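Local coordinates for adenylyl-sulfate kinase 1, chloroplastic (Arabidopsis thaliana, PDB 3UIE), which catalyses the ATP-dependent 3'-phosphorylation of adenosine 5'-phosphosulfate to 3'-phosphoadenylyl sulfate, the activated sulfate that plants need for glucosinolate production and reproduction, at residues K91-D95 with A96-C100; L118-E121 with G122-V125; M129-L133 with S134-A138; G155-G158 with I159-Y163; V189-L192 with D193-Y197. All coordinates share one frame; numbering follows the deposited sequence.

Interaction 1: K91-D95 with A96-C100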
loop_
_atom_site.group_PDB
_atom_site.type_symbol
_atom_site.label_atom_id
_atom_site.label_comp_id
_atom_site.label_asym_id
_atom_site.label_seq_id
_atom_site.Cartn_x
_atom_site.Cartn_y
_atom_site.Cartn_z
ATOM N N LYS A 91 -5.626 -4.327 1.342
ATOM C CA LYS A 91 -6.930 -3.705 1.435
ATOM C C LYS A 91 -6.913 -2.311 0.810
ATOM O O LYS A 91 -7.858 -1.918 0.134
ATOM C CB LYS A 91 -7.368 -3.628 2.897
ATOM C CG LYS A 91 -8.621 -2.813 3.107
ATOM C CD LYS A 91 -9.077 -2.920 4.535
ATOM C CE LYS A 91 -10.347 -2.134 4.770
ATOM N NZ LYS A 91 -10.819 -2.304 6.171
ATOM N N LEU A 92 -5.837 -1.558 1.044
ATOM C CA LEU A 92 -5.708 -0.231 0.437
ATOM C C LEU A 92 -5.636 -0.335 -1.093
ATOM O O LEU A 92 -6.275 0.447 -1.811
ATOM C CB LEU A 92 -4.472 0.499 0.977
ATOM C CG LEU A 92 -4.439 0.739 2.488
ATOM C CD1 LEU A 92 -3.079 1.287 2.915
ATOM C CD2 LEU A 92 -5.565 1.682 2.919
ATOM N N PHE A 93 -4.873 -1.300 -1.597
ATOM C CA PHE A 93 -4.811 -1.490 -3.044
ATOM C C PHE A 93 -6.156 -1.873 -3.651
ATOM O O PHE A 93 -6.526 -1.394 -4.730
ATOM C CB PHE A 93 -3.750 -2.524 -3.431
ATOM C CG PHE A 93 -2.373 -1.933 -3.590
ATOM C CD1 PHE A 93 -1.962 -1.420 -4.808
ATOM C CD2 PHE A 93 -1.503 -1.871 -2.519
ATOM C CE1 PHE A 93 -0.698 -0.870 -4.961
ATOM C CE2 PHE A 93 -0.226 -1.326 -2.668
ATOM C CZ PHE A 93 0.171 -0.828 -3.894
ATOM N N ALA A 94 -6.868 -2.772 -2.981
ATOM C CA ALA A 94 -8.207 -3.143 -3.416
ATOM C C ALA A 94 -9.119 -1.919 -3.425
ATOM O O ALA A 94 -9.946 -1.750 -4.325
ATOM C CB ALA A 94 -8.780 -4.243 -2.482
ATOM N N ASP A 95 -8.975 -1.057 -2.418
ATOM C CA ASP A 95 -9.821 0.125 -2.329
ATOM C C ASP A 95 -9.483 1.106 -3.466
ATOM O O ASP A 95 -10.348 1.847 -3.939
ATOM C CB ASP A 95 -9.690 0.783 -0.946
ATOM C CG ASP A 95 -10.672 1.921 -0.744
ATOM O OD1 ASP A 95 -11.862 1.736 -1.066
ATOM O OD2 ASP A 95 -10.247 2.991 -0.259
ATOM N N ALA A 96 -8.243 1.053 -3.939
ATOM C CA ALA A 96 -7.801 1.875 -5.069
ATOM C C ALA A 96 -8.284 1.316 -6.400
ATOM O O ALA A 96 -8.041 1.924 -7.446
ATOM C CB ALA A 96 -6.294 1.976 -5.073
ATOM N N GLY A 97 -8.917 0.141 -6.363
ATOM C CA GLY A 97 -9.471 -0.496 -7.549
ATOM C C GLY A 97 -8.544 -1.516 -8.201
ATOM O O GLY A 97 -8.833 -2.032 -9.279
ATOM N N ILE A 98 -7.417 -1.788 -7.550
ATOM C CA ILE A 98 -6.370 -2.653 -8.085
ATOM C C ILE A 98 -6.646 -4.114 -7.728
ATOM O O ILE A 98 -7.173 -4.393 -6.662
ATOM C CB ILE A 98 -5.011 -2.268 -7.451
ATOM C CG1 ILE A 98 -4.702 -0.789 -7.694
ATOM C CG2 ILE A 98 -3.904 -3.165 -7.959
ATOM C CD1 ILE A 98 -4.555 -0.446 -9.128
ATOM N N ILE A 99 -6.287 -5.032 -8.626
ATOM C CA ILE A 99 -6.271 -6.457 -8.315
ATOM C C ILE A 99 -4.948 -6.721 -7.624
ATOM O O ILE A 99 -3.894 -6.778 -8.261
ATOM C CB ILE A 99 -6.412 -7.312 -9.586
ATOM C CG1 ILE A 99 -7.772 -7.029 -10.239
ATOM C CG2 ILE A 99 -6.272 -8.828 -9.261
ATOM C CD1 ILE A 99 -7.875 -7.428 -11.705
ATOM N N CYS A 100 -5.003 -6.835 -6.304
ATOM C CA CYS A 100 -3.784 -6.953 -5.512
ATOM C C CYS A 100 -3.465 -8.413 -5.238
ATOM O O CYS A 100 -4.270 -9.117 -4.630
ATOM C CB CYS A 100 -3.954 -6.198 -4.182
ATOM S SG CYS A 100 -2.447 -6.153 -3.194
#
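Leu92 meets Ala96 through its backbone, where the O of Leu92 accepts the N of Ala96 at 3.0 Å, an ordinary helical bond. Phe93 carries most of the contact. Its O accepts the N of Ile98 at 3.0 Å and also takes a weak second bond from the N of Ala96. Its side chain runs alongside that of Ile98, pointing the same way, with Ile98 CG1 at the ring edge, 4.0 Å from Phe93 CD1. Phe93 CB packs on Cys100 CB at 3.8 Å. Cys100 SG stands anti to the backbone N (chi1 -175°), which puts it obliquely beside the Phe93 ring, 5.0 Å from the ring centroid. The O of Ala94 accepts the N of Gly97 at 3.0 Å, from above the carbonyl plane. With the bond from Ile98 to Phe93 this makes a Schellman motif that ends the helix. Gly97 has a positive phi of 95°, where a side chain would jam against the preceding carbonyl O. Asp95 OD2 is hydrogen-bonded to Tyr57 OH of the second subunit. The motif thus joins helix 76-95 to strand 99-103. Strands 26-31 and 56-60 flank that strand, and Phe93 stacks on Phe93 of the second subunit, so this turn lies at the dimer interface.

Interaction 2: L118-E121 with G122-V125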
loop_
_atom_site.group_PDB
_atom_site.type_symbol
_atom_site.label_atom_id
_atom_site.label_comp_id
_atom_site.label_asym_id
_atom_site.label_seq_id
_atom_site.Cartn_x
_atom_site.Cartn_y
_atom_site.Cartn_z
ATOM N N LEU A 118 -10.835 -8.183 6.997
ATOM C CA LEU A 118 -10.591 -6.764 6.695
ATOM C C LEU A 118 -11.381 -6.334 5.474
ATOM O O LEU A 118 -11.643 -5.149 5.278
ATOM C CB LEU A 118 -9.109 -6.499 6.433
ATOM C CG LEU A 118 -8.129 -6.619 7.600
ATOM C CD1 LEU A 118 -6.690 -6.317 7.143
ATOM C CD2 LEU A 118 -8.557 -5.689 8.732
ATOM N N LEU A 119 -11.776 -7.305 4.661
ATOM C CA LEU A 119 -12.367 -7.006 3.367
ATOM C C LEU A 119 -13.829 -7.405 3.308
ATOM O O LEU A 119 -14.246 -8.331 3.992
ATOM C CB LEU A 119 -11.577 -7.699 2.249
ATOM C CG LEU A 119 -10.256 -6.994 1.938
ATOM C CD1 LEU A 119 -9.101 -7.946 2.003
ATOM C CD2 LEU A 119 -10.331 -6.304 0.584
ATOM N N PRO A 120 -14.611 -6.701 2.480
ATOM C CA PRO A 120 -16.012 -7.067 2.247
ATOM C C PRO A 120 -16.103 -8.495 1.713
ATOM O O PRO A 120 -15.163 -8.970 1.078
ATOM C CB PRO A 120 -16.459 -6.071 1.166
ATOM C CG PRO A 120 -15.483 -4.936 1.255
ATOM C CD PRO A 120 -14.185 -5.556 1.655
ATOM N N GLU A 121 -17.213 -9.177 1.973
ATOM C CA GLU A 121 -17.391 -10.523 1.463
ATOM C C GLU A 121 -17.197 -10.528 -0.047
ATOM O O GLU A 121 -17.710 -9.655 -0.744
ATOM C CB GLU A 121 -18.783 -11.054 1.819
ATOM C CG GLU A 121 -18.948 -12.550 1.613
ATOM C CD GLU A 121 -18.246 -13.365 2.684
ATOM O OE1 GLU A 121 -17.860 -12.780 3.720
ATOM O OE2 GLU A 121 -18.080 -14.588 2.489
ATOM N N GLY A 122 -16.447 -11.505 -0.545
ATOM C CA GLY A 122 -16.166 -11.607 -1.968
ATOM C C GLY A 122 -14.860 -10.973 -2.437
ATOM O O GLY A 122 -14.285 -11.416 -3.432
ATOM N N ASP A 123 -14.378 -9.966 -1.719
ATOM C CA ASP A 123 -13.200 -9.204 -2.161
ATOM C C ASP A 123 -11.868 -9.872 -1.810
ATOM O O ASP A 123 -10.814 -9.350 -2.152
ATOM C CB ASP A 123 -13.206 -7.781 -1.589
ATOM C CG ASP A 123 -14.287 -6.904 -2.193
ATOM O OD1 ASP A 123 -14.927 -7.320 -3.182
ATOM O OD2 ASP A 123 -14.484 -5.791 -1.670
ATOM N N PHE A 124 -11.921 -11.009 -1.120
ATOM C CA PHE A 124 -10.713 -11.706 -0.696
ATOM C C PHE A 124 -10.740 -13.120 -1.258
ATOM O O PHE A 124 -11.602 -13.919 -0.904
ATOM C CB PHE A 124 -10.646 -11.735 0.827
ATOM C CG PHE A 124 -9.373 -12.308 1.381
ATOM C CD1 PHE A 124 -8.311 -11.475 1.676
ATOM C CD2 PHE A 124 -9.252 -13.672 1.643
ATOM C CE1 PHE A 124 -7.146 -11.967 2.212
ATOM C CE2 PHE A 124 -8.082 -14.176 2.184
ATOM C CZ PHE A 124 -7.023 -13.307 2.469
ATOM N N VAL A 125 -9.810 -13.412 -2.159
ATOM C CA VAL A 125 -9.767 -14.702 -2.828
ATOM C C VAL A 125 -8.544 -15.449 -2.353
ATOM O O VAL A 125 -7.426 -15.140 -2.762
ATOM C CB VAL A 125 -9.687 -14.531 -4.349
ATOM C CG1 VAL A 125 -9.712 -15.908 -5.049
ATOM C CG2 VAL A 125 -10.834 -13.632 -4.834
#
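Pro120 and Asp123 are the two ends of a type II beta turn that leads into strand 124-129. One backbone hydrogen bond closes it: Asp123 N donates to Pro120 O at 3.1 Å, fairly straight at 162°. Gly122 holds the third position with phi 95°. A side chain there would clash with the O of Glu121, which explains the glycine. The Asp123 carboxylate packs on the turn. Its CG lies opposite the carbonyl carbon (chi1 -70°), and this brings OD2 against the Pro120 ring, 3.2 Å from Pro120 CG. Its polar partners lie outside the turn: Tyr197 OH is hydrogen-bonded to OD1, and Lys14 makes a long, weak ion pair with OD2. The apolar contacts belong to Leu119, whose two methyls divide the work. CD2 packs on Asp123 CB at 3.9 Å. CD1 goes to the ring of Phe124, and the two side chains meet nearly at right angles. Leu119 also rests on Val27 of strand 26-31 and on Ala94 of helix 76-95, so the turn is tied to the core of the sheet. The Phe124 ring in turn packs on Trp29. At the edge of that ring, near its plane, Leu119 CD1 stands 3.6 Å from Phe124 CD1.

Interaction 3: M129-L133 with S134-A138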
loop_
_atom_site.group_PDB
_atom_site.type_symbol
_atom_site.label_atom_id
_atom_site.label_comp_id
_atom_site.label_asym_id
_atom_site.label_seq_id
_atom_site.Cartn_x
_atom_site.Cartn_y
_atom_site.Cartn_z
ATOM N N MET A 129 -1.514 -22.844 -2.746
ATOM C CA MET A 129 -0.584 -23.636 -3.534
ATOM C C MET A 129 -0.414 -24.995 -2.850
ATOM O O MET A 129 0.450 -25.177 -1.984
ATOM C CB MET A 129 0.761 -22.928 -3.672
ATOM C CG MET A 129 0.669 -21.501 -4.268
ATOM S SD MET A 129 -0.312 -21.418 -5.792
ATOM C CE MET A 129 0.771 -22.281 -6.931
ATOM N N ASP A 130 -1.253 -25.943 -3.245
ATOM C CA ASP A 130 -1.346 -27.240 -2.587
ATOM C C ASP A 130 -0.245 -28.178 -3.088
ATOM O O ASP A 130 -0.517 -29.142 -3.792
ATOM C CB ASP A 130 -2.728 -27.834 -2.875
ATOM C CG ASP A 130 -3.008 -29.103 -2.085
ATOM O OD1 ASP A 130 -2.240 -29.429 -1.151
ATOM O OD2 ASP A 130 -4.015 -29.767 -2.409
ATOM N N VAL A 131 0.993 -27.880 -2.709
ATOM C CA VAL A 131 2.150 -28.648 -3.123
ATOM C C VAL A 131 2.797 -29.221 -1.873
ATOM O O VAL A 131 3.169 -28.480 -0.971
ATOM C CB VAL A 131 3.167 -27.749 -3.858
ATOM C CG1 VAL A 131 4.365 -28.565 -4.341
ATOM C CG2 VAL A 131 2.484 -27.032 -5.024
ATOM N N PRO A 132 2.930 -30.550 -1.814
ATOM C CA PRO A 132 3.408 -31.213 -0.597
ATOM C C PRO A 132 4.838 -30.820 -0.237
ATOM O O PRO A 132 5.632 -30.494 -1.114
ATOM C CB PRO A 132 3.329 -32.705 -0.951
ATOM C CG PRO A 132 3.433 -32.751 -2.440
ATOM C CD PRO A 132 2.786 -31.481 -2.947
ATOM N N LEU A 133 5.156 -30.845 1.053
ATOM C CA LEU A 133 6.505 -30.526 1.504
ATOM C C LEU A 133 7.571 -31.239 0.674
ATOM O O LEU A 133 8.561 -30.624 0.282
ATOM C CB LEU A 133 6.679 -30.899 2.973
ATOM C CG LEU A 133 8.088 -30.709 3.526
ATOM C CD1 LEU A 133 8.408 -29.215 3.614
ATOM C CD2 LEU A 133 8.222 -31.380 4.883
ATOM N N SER A 134 7.369 -32.532 0.402
ATOM C CA SER A 134 8.389 -33.311 -0.299
ATOM C C SER A 134 8.733 -32.723 -1.667
ATOM O O SER A 134 9.895 -32.715 -2.064
ATOM C CB SER A 134 7.985 -34.789 -0.434
ATOM O OG SER A 134 6.815 -34.924 -1.228
ATOM N N VAL A 135 7.729 -32.240 -2.389
ATOM C CA VAL A 135 7.964 -31.620 -3.689
ATOM C C VAL A 135 8.643 -30.247 -3.567
ATOM O O VAL A 135 9.537 -29.922 -4.348
ATOM C CB VAL A 135 6.643 -31.485 -4.486
ATOM C CG1 VAL A 135 6.854 -30.674 -5.765
ATOM C CG2 VAL A 135 6.076 -32.857 -4.800
ATOM N N CYS A 136 8.219 -29.438 -2.590
ATOM C CA CYS A 136 8.852 -28.138 -2.375
ATOM C C CYS A 136 10.315 -28.350 -2.035
ATOM O O CYS A 136 11.194 -27.615 -2.494
ATOM C CB CYS A 136 8.184 -27.388 -1.227
ATOM S SG CYS A 136 6.471 -26.989 -1.541
ATOM N N GLU A 137 10.570 -29.360 -1.214
ATOM C CA GLU A 137 11.931 -29.617 -0.734
ATOM C C GLU A 137 12.835 -30.181 -1.841
ATOM O O GLU A 137 14.046 -29.936 -1.853
ATOM C CB GLU A 137 11.897 -30.554 0.479
ATOM C CG GLU A 137 13.234 -30.746 1.158
ATOM C CD GLU A 137 13.096 -31.339 2.545
ATOM O OE1 GLU A 137 11.954 -31.649 2.953
ATOM O OE2 GLU A 137 14.133 -31.497 3.228
ATOM N N ALA A 138 12.252 -30.932 -2.771
ATOM C CA ALA A 138 13.004 -31.389 -3.936
ATOM C C ALA A 138 13.328 -30.206 -4.862
ATOM O O ALA A 138 14.396 -30.151 -5.469
ATOM C CB ALA A 138 12.248 -32.494 -4.684
#
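Val131 and Pro132 both press on Val135, each on its own methyl. Val135 CG1 meets Val131 CG1 at 3.6 Å, and the two side chains cross at about a right angle. Val135 CG2 sits against the proline ring, 3.5 Å from Pro132 CG. The chi1 of 173° in Val135 spreads its branches this way. Val131 CG1 also touches Cys136 SG at 3.8 Å. Backbone bonds hold the groups together. The O of Pro132 accepts Cys136 N at 3.2 Å, nearly straight at 168°, and takes a weak bond from Val135 N. Leu133 O accepts Glu137 N at 2.8 Å. Pro132 is the N-cap of helix 133-139, which follows strand 124-129 in this P-loop kinase fold. Val131 and Cys136 hold the positions of a hydrophobic staple around that helix start. A glycine in place of Pro132 would probably leave Val135 CG2 without the ring it packs on and let the chain before the helix turn more freely. Further out, Cys136 touches Leu33 and Ser36 of the ATP-binding loop. The extended Glu137 brings OE1 near Leu133 CG, and its OE2 makes a salt bridge with Arg149 NE. Asp130 OD1 is paired with Arg175.

Interaction 4: G155-G158 with I159-Y163. With ADX (adenosine-5'-phosphosulfate), chain D.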
loop_
_atom_site.group_PDB
_atom_site.type_symbol
_atom_site.label_atom_id
_atom_site.label_comp_id
_atom_site.label_asym_id
_atom_site.label_seq_id
_atom_site.Cartn_x
_atom_site.Cartn_y
_atom_site.Cartn_z
ATOM N N GLY A 155 13.472 -22.694 13.040
ATOM C CA GLY A 155 12.062 -22.362 12.922
ATOM C C GLY A 155 11.539 -22.177 11.507
ATOM O O GLY A 155 10.618 -21.390 11.278
ATOM N N PHE A 156 12.103 -22.913 10.554
ATOM C CA PHE A 156 11.684 -22.791 9.160
ATOM C C PHE A 156 10.333 -23.472 8.910
ATOM O O PHE A 156 10.116 -24.609 9.317
ATOM C CB PHE A 156 12.744 -23.379 8.225
ATOM C CG PHE A 156 12.556 -22.994 6.785
ATOM C CD1 PHE A 156 12.834 -21.703 6.362
ATOM C CD2 PHE A 156 12.097 -23.914 5.858
ATOM C CE1 PHE A 156 12.667 -21.334 5.039
ATOM C CE2 PHE A 156 11.928 -23.553 4.532
ATOM C CZ PHE A 156 12.211 -22.260 4.123
ATOM N N THR A 157 9.438 -22.766 8.227
ATOM C CA THR A 157 8.103 -23.274 7.931
ATOM C C THR A 157 8.115 -24.646 7.255
ATOM O O THR A 157 8.767 -24.836 6.234
ATOM C CB THR A 157 7.331 -22.270 7.047
ATOM O OG1 THR A 157 7.178 -21.043 7.760
ATOM C CG2 THR A 157 5.947 -22.803 6.693
ATOM N N GLY A 158 7.386 -25.599 7.832
ATOM C CA GLY A 158 7.251 -26.922 7.248
ATOM C C GLY A 158 8.263 -27.897 7.830
ATOM O O GLY A 158 8.143 -29.109 7.654
ATOM N N ILE A 159 9.247 -27.355 8.542
ATOM C CA ILE A 159 10.308 -28.152 9.148
ATOM C C ILE A 159 10.242 -28.037 10.668
ATOM O O ILE A 159 10.018 -29.026 11.361
ATOM C CB ILE A 159 11.701 -27.684 8.676
ATOM C CG1 ILE A 159 11.837 -27.856 7.162
ATOM C CG2 ILE A 159 12.819 -28.422 9.431
ATOM C CD1 ILE A 159 11.588 -29.253 6.681
ATOM N N ASP A 160 10.421 -26.817 11.171
ATOM C CA ASP A 160 10.450 -26.547 12.610
ATOM C C ASP A 160 9.419 -25.495 13.021
ATOM O O ASP A 160 9.464 -24.967 14.133
ATOM C CB ASP A 160 11.851 -26.108 13.037
ATOM C CG ASP A 160 12.862 -27.235 12.952
ATOM O OD1 ASP A 160 13.995 -27.004 12.473
ATOM O OD2 ASP A 160 12.515 -28.361 13.361
ATOM N N ASP A 161 8.493 -25.196 12.116
ATOM C CA ASP A 161 7.398 -24.273 12.399
ATOM C C ASP A 161 6.202 -24.713 11.563
ATOM O O ASP A 161 6.370 -25.203 10.447
ATOM C CB ASP A 161 7.793 -22.834 12.070
ATOM C CG ASP A 161 6.948 -21.809 12.817
ATOM O OD1 ASP A 161 6.902 -21.858 14.064
ATOM O OD2 ASP A 161 6.318 -20.959 12.155
ATOM N N PRO A 162 4.988 -24.577 12.110
ATOM C CA PRO A 162 3.858 -25.178 11.392
ATOM C C PRO A 162 3.393 -24.377 10.178
ATOM O O PRO A 162 3.485 -23.150 10.167
ATOM C CB PRO A 162 2.755 -25.229 12.457
ATOM C CG PRO A 162 3.112 -24.159 13.430
ATOM C CD PRO A 162 4.613 -24.092 13.448
ATOM N N TYR A 163 2.939 -25.079 9.146
ATOM C CA TYR A 163 2.159 -24.445 8.097
ATOM C C TYR A 163 0.740 -24.961 8.242
ATOM O O TYR A 163 0.526 -26.175 8.281
ATOM C CB TYR A 163 2.674 -24.746 6.676
ATOM C CG TYR A 163 1.771 -24.092 5.642
ATOM C CD1 TYR A 163 1.918 -22.745 5.316
ATOM C CD2 TYR A 163 0.739 -24.801 5.048
ATOM C CE1 TYR A 163 1.068 -22.128 4.402
ATOM C CE2 TYR A 163 -0.107 -24.201 4.137
ATOM C CZ TYR A 163 0.053 -22.863 3.825
ATOM O OH TYR A 163 -0.803 -22.264 2.927
HETATM S SB ADX D . 5.839 -15.277 6.207
HETATM O O1B ADX D . 6.132 -14.201 7.112
HETATM O O2B ADX D . 5.720 -16.531 6.985
HETATM O O3B ADX D . 4.565 -15.056 5.494
HETATM P PA ADX D . 7.291 -14.563 3.948
HETATM O O1A ADX D . 7.067 -13.107 4.259
HETATM O O2A ADX D . 6.550 -15.001 2.694
HETATM O O3A ADX D . 6.960 -15.472 5.217
HETATM O "O5'" ADX D . 8.842 -14.750 3.732
HETATM C "C5'" ADX D . 9.322 -15.936 3.174
HETATM C "C4'" ADX D . 10.605 -15.849 2.527
HETATM O "O4'" ADX D . 11.600 -15.545 3.498
HETATM C "C3'" ADX D . 10.939 -17.173 1.942
HETATM O "O3'" ADX D . 11.176 -17.008 0.579
HETATM C "C2'" ADX D . 12.161 -17.565 2.513
HETATM O "O2'" ADX D . 13.090 -17.498 1.483
HETATM C "C1'" ADX D . 12.563 -16.554 3.514
HETATM N N9 ADX D . 12.786 -17.131 4.813
HETATM C C8 ADX D . 13.835 -16.870 5.627
HETATM N N7 ADX D . 13.660 -17.529 6.786
HETATM C C5 ADX D . 12.498 -18.211 6.707
HETATM C C6 ADX D . 11.803 -19.068 7.583
HETATM N N6 ADX D . 12.332 -19.343 8.881
HETATM N N1 ADX D . 10.629 -19.624 7.193
HETATM C C2 ADX D . 10.122 -19.358 5.977
HETATM N N3 ADX D . 10.765 -18.538 5.113
HETATM C C4 ADX D . 11.938 -17.956 5.448
HETATM O O HOH W 1 14.196 -24.982 10.784
HETATM O O HOH W 2 5.701 -21.313 9.744
#
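Phe156 and the residues after it form a tight loop that folds back on itself between helix 144-149 and strand 171-173, along the adenosine-5'-phosphosulfate pocket. The O of Phe156 lies at its centre. It accepts Asp160 N at 2.9 Å in the carbonyl plane and Ile159 N at 3.0 Å, tilted out of that plane. Gly158 N donates to Asp161 O at 2.8 Å, and Thr157 and Asp161 form a single backbone bridge. Gly158 has a positive phi at which any side chain would jam against the carbonyl before it. Two waters tie side chains to backbone and to each other. One accepts from Phe156 N and donates to Asp160 OD1. The other accepts from Thr157 OG1 and donates to Asp161 OD2 and Pro162 O; Asp161 OD2 is also hydrogen-bonded to Tyr108 OH. CG of Phe156 is anti to the backbone N (chi1 -166°), carrying the ring to the adenine. Its CD1 lies unusually close to the substrate's C6, too close to read in detail. Ile159 CG1 backs the ring at its edge, 4.2 Å from Phe156 CD2. With an alanine in place of Phe156, the adenine would probably lose this aromatic neighbour, and Ile159 CG1 the ring edge it rests against. Gly155 O approaches the adenine N6 at 3.6 Å. The loop therefore meets the base mostly by close aromatic contact, while its hydrogen bonds are spent largely on holding its own shape.

Interaction 5: V189-L192 with D193-Y197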
loop_
_atom_site.group_PDB
_atom_site.type_symbol
_atom_site.label_atom_id
_atom_site.label_comp_id
_atom_site.label_asym_id
_atom_site.label_seq_id
_atom_site.Cartn_x
_atom_site.Cartn_y
_atom_site.Cartn_z
ATOM N N VAL A 189 -7.726 -16.692 -13.591
ATOM C CA VAL A 189 -8.328 -15.622 -14.386
ATOM C C VAL A 189 -9.772 -15.979 -14.728
ATOM O O VAL A 189 -10.668 -15.141 -14.650
ATOM C CB VAL A 189 -7.531 -15.349 -15.682
ATOM C CG1 VAL A 189 -8.369 -14.530 -16.667
ATOM C CG2 VAL A 189 -6.230 -14.608 -15.356
ATOM N N GLY A 190 -9.992 -17.238 -15.097
ATOM C CA GLY A 190 -11.340 -17.705 -15.381
ATOM C C GLY A 190 -12.259 -17.505 -14.196
ATOM O O GLY A 190 -13.408 -17.114 -14.352
ATOM N N TYR A 191 -11.754 -17.777 -13.003
ATOM C CA TYR A 191 -12.530 -17.593 -11.787
ATOM C C TYR A 191 -12.862 -16.109 -11.580
ATOM O O TYR A 191 -14.018 -15.752 -11.318
ATOM C CB TYR A 191 -11.776 -18.175 -10.587
ATOM C CG TYR A 191 -12.436 -17.948 -9.246
ATOM C CD1 TYR A 191 -13.208 -18.953 -8.640
ATOM C CD2 TYR A 191 -12.270 -16.745 -8.572
ATOM C CE1 TYR A 191 -13.809 -18.738 -7.398
ATOM C CE2 TYR A 191 -12.865 -16.523 -7.346
ATOM C CZ TYR A 191 -13.625 -17.510 -6.763
ATOM O OH TYR A 191 -14.191 -17.250 -5.540
ATOM N N LEU A 192 -11.856 -15.247 -11.716
ATOM C CA LEU A 192 -12.069 -13.806 -11.540
ATOM C C LEU A 192 -13.055 -13.295 -12.585
ATOM O O LEU A 192 -13.927 -12.476 -12.290
ATOM C CB LEU A 192 -10.746 -13.041 -11.648
ATOM C CG LEU A 192 -9.740 -13.377 -10.541
ATOM C CD1 LEU A 192 -8.374 -12.741 -10.802
ATOM C CD2 LEU A 192 -10.290 -12.994 -9.159
ATOM N N ASP A 193 -12.904 -13.775 -13.813
ATOM C CA ASP A 193 -13.769 -13.324 -14.891
ATOM C C ASP A 193 -15.226 -13.691 -14.586
ATOM O O ASP A 193 -16.133 -12.836 -14.659
ATOM C CB ASP A 193 -13.321 -13.954 -16.202
ATOM C CG ASP A 193 -14.029 -13.370 -17.400
ATOM O OD1 ASP A 193 -14.927 -12.531 -17.210
ATOM O OD2 ASP A 193 -13.693 -13.761 -18.535
ATOM N N ASN A 194 -15.452 -14.955 -14.235
ATOM C CA ASN A 194 -16.800 -15.406 -13.898
ATOM C C ASN A 194 -17.410 -14.677 -12.700
ATOM O O ASN A 194 -18.602 -14.413 -12.693
ATOM C CB ASN A 194 -16.844 -16.931 -13.678
ATOM C CG ASN A 194 -16.914 -17.706 -14.978
ATOM O OD1 ASN A 194 -16.841 -17.126 -16.059
ATOM N ND2 ASN A 194 -17.059 -19.025 -14.879
ATOM N N LYS A 195 -16.595 -14.369 -11.688
ATOM C CA LYS A 195 -17.085 -13.662 -10.506
ATOM C C LYS A 195 -17.294 -12.161 -10.764
ATOM O O LYS A 195 -17.809 -11.446 -9.906
ATOM C CB LYS A 195 -16.161 -13.873 -9.304
ATOM C CG LYS A 195 -16.182 -15.287 -8.768
ATOM C CD LYS A 195 -17.464 -15.565 -7.989
ATOM C CE LYS A 195 -17.496 -16.996 -7.488
ATOM N NZ LYS A 195 -18.606 -17.206 -6.524
ATOM N N GLY A 196 -16.906 -11.693 -11.947
ATOM C CA GLY A 196 -17.200 -10.332 -12.363
ATOM C C GLY A 196 -16.163 -9.295 -11.969
ATOM O O GLY A 196 -16.429 -8.100 -12.051
ATOM N N TYR A 197 -14.975 -9.740 -11.563
ATOM C CA TYR A 197 -13.920 -8.822 -11.119
ATOM C C TYR A 197 -13.159 -8.140 -12.257
ATOM O O TYR A 197 -12.390 -7.210 -12.018
ATOM C CB TYR A 197 -12.949 -9.545 -10.163
ATOM C CG TYR A 197 -13.522 -9.690 -8.776
ATOM C CD1 TYR A 197 -14.072 -8.598 -8.131
ATOM C CD2 TYR A 197 -13.564 -10.923 -8.134
ATOM C CE1 TYR A 197 -14.626 -8.709 -6.882
ATOM C CE2 TYR A 197 -14.120 -11.048 -6.868
ATOM C CZ TYR A 197 -14.650 -9.928 -6.252
ATOM O OH TYR A 197 -15.216 -10.003 -5.001
#
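Leu192 and Tyr197 meet where helix 181-195 ends in a Schellman motif. Leu192 O accepts Tyr197 N at 3.0 Å, and Gly196 N bonds back to Asp193 O, also at 3.0 Å. Gly196 has phi 89°, which lets the chain leave the helix and which a side chain would not easily tolerate. The regular turns before it are well supplied. Val189 O accepts Asp193 N at 2.8 Å, Gly190 O accepts Asn194 N, and Tyr191 O accepts Lys195 N at 2.9 Å. The exit is anchored from outside as well: Tyr197 shares a backbone hydrogen bond with Lys24, and Lys24 NZ is hydrogen-bonded to Gly196 O. The phenol OH of Tyr197 reaches Gly122 O, but the 2.3 Å between these two oxygens is too short to trust in detail. Across the turn, Leu192 CD2 rests against Tyr197 CD2 at 4.0 Å, the two groups crossing at about a right angle, and the ring is met obliquely. Val189 packs on Leu45, Met48 and Leu49 of helix 38-51. Lys195 bends at its second torsion (chi2 -75°), and its aliphatic part lies across Tyr191. This is a CH-pi contact: Lys195 CG sits over one ring face, 3.8 Å above the plane and offset toward the rim.

Interactions 1, 2 and 5 gather at the end of the sheet away from the substrates. Interactions 1 and 2 touch directly, with Lys91 NZ 3.1 Å from Leu118 O and Ala94 CB 4.0 Å from Leu119 CD2. Interactions 2 and 5 join through Tyr197, and Val125 CG1 packs on Tyr191 CE2 at 3.9 Å. Interactions 3 and 4 lie by the ligands, their centres about 13 Å apart, and meet where Leu133 CD2 is 3.6 Å from Gly158 O. Interaction 4 touches adenosine-5'-phosphosulfate, while the side chain of Cys136 in interaction 3 is about 7 Å from the bound ATP analogue. Centres of interactions 1 and 4 are about 31 Å apart.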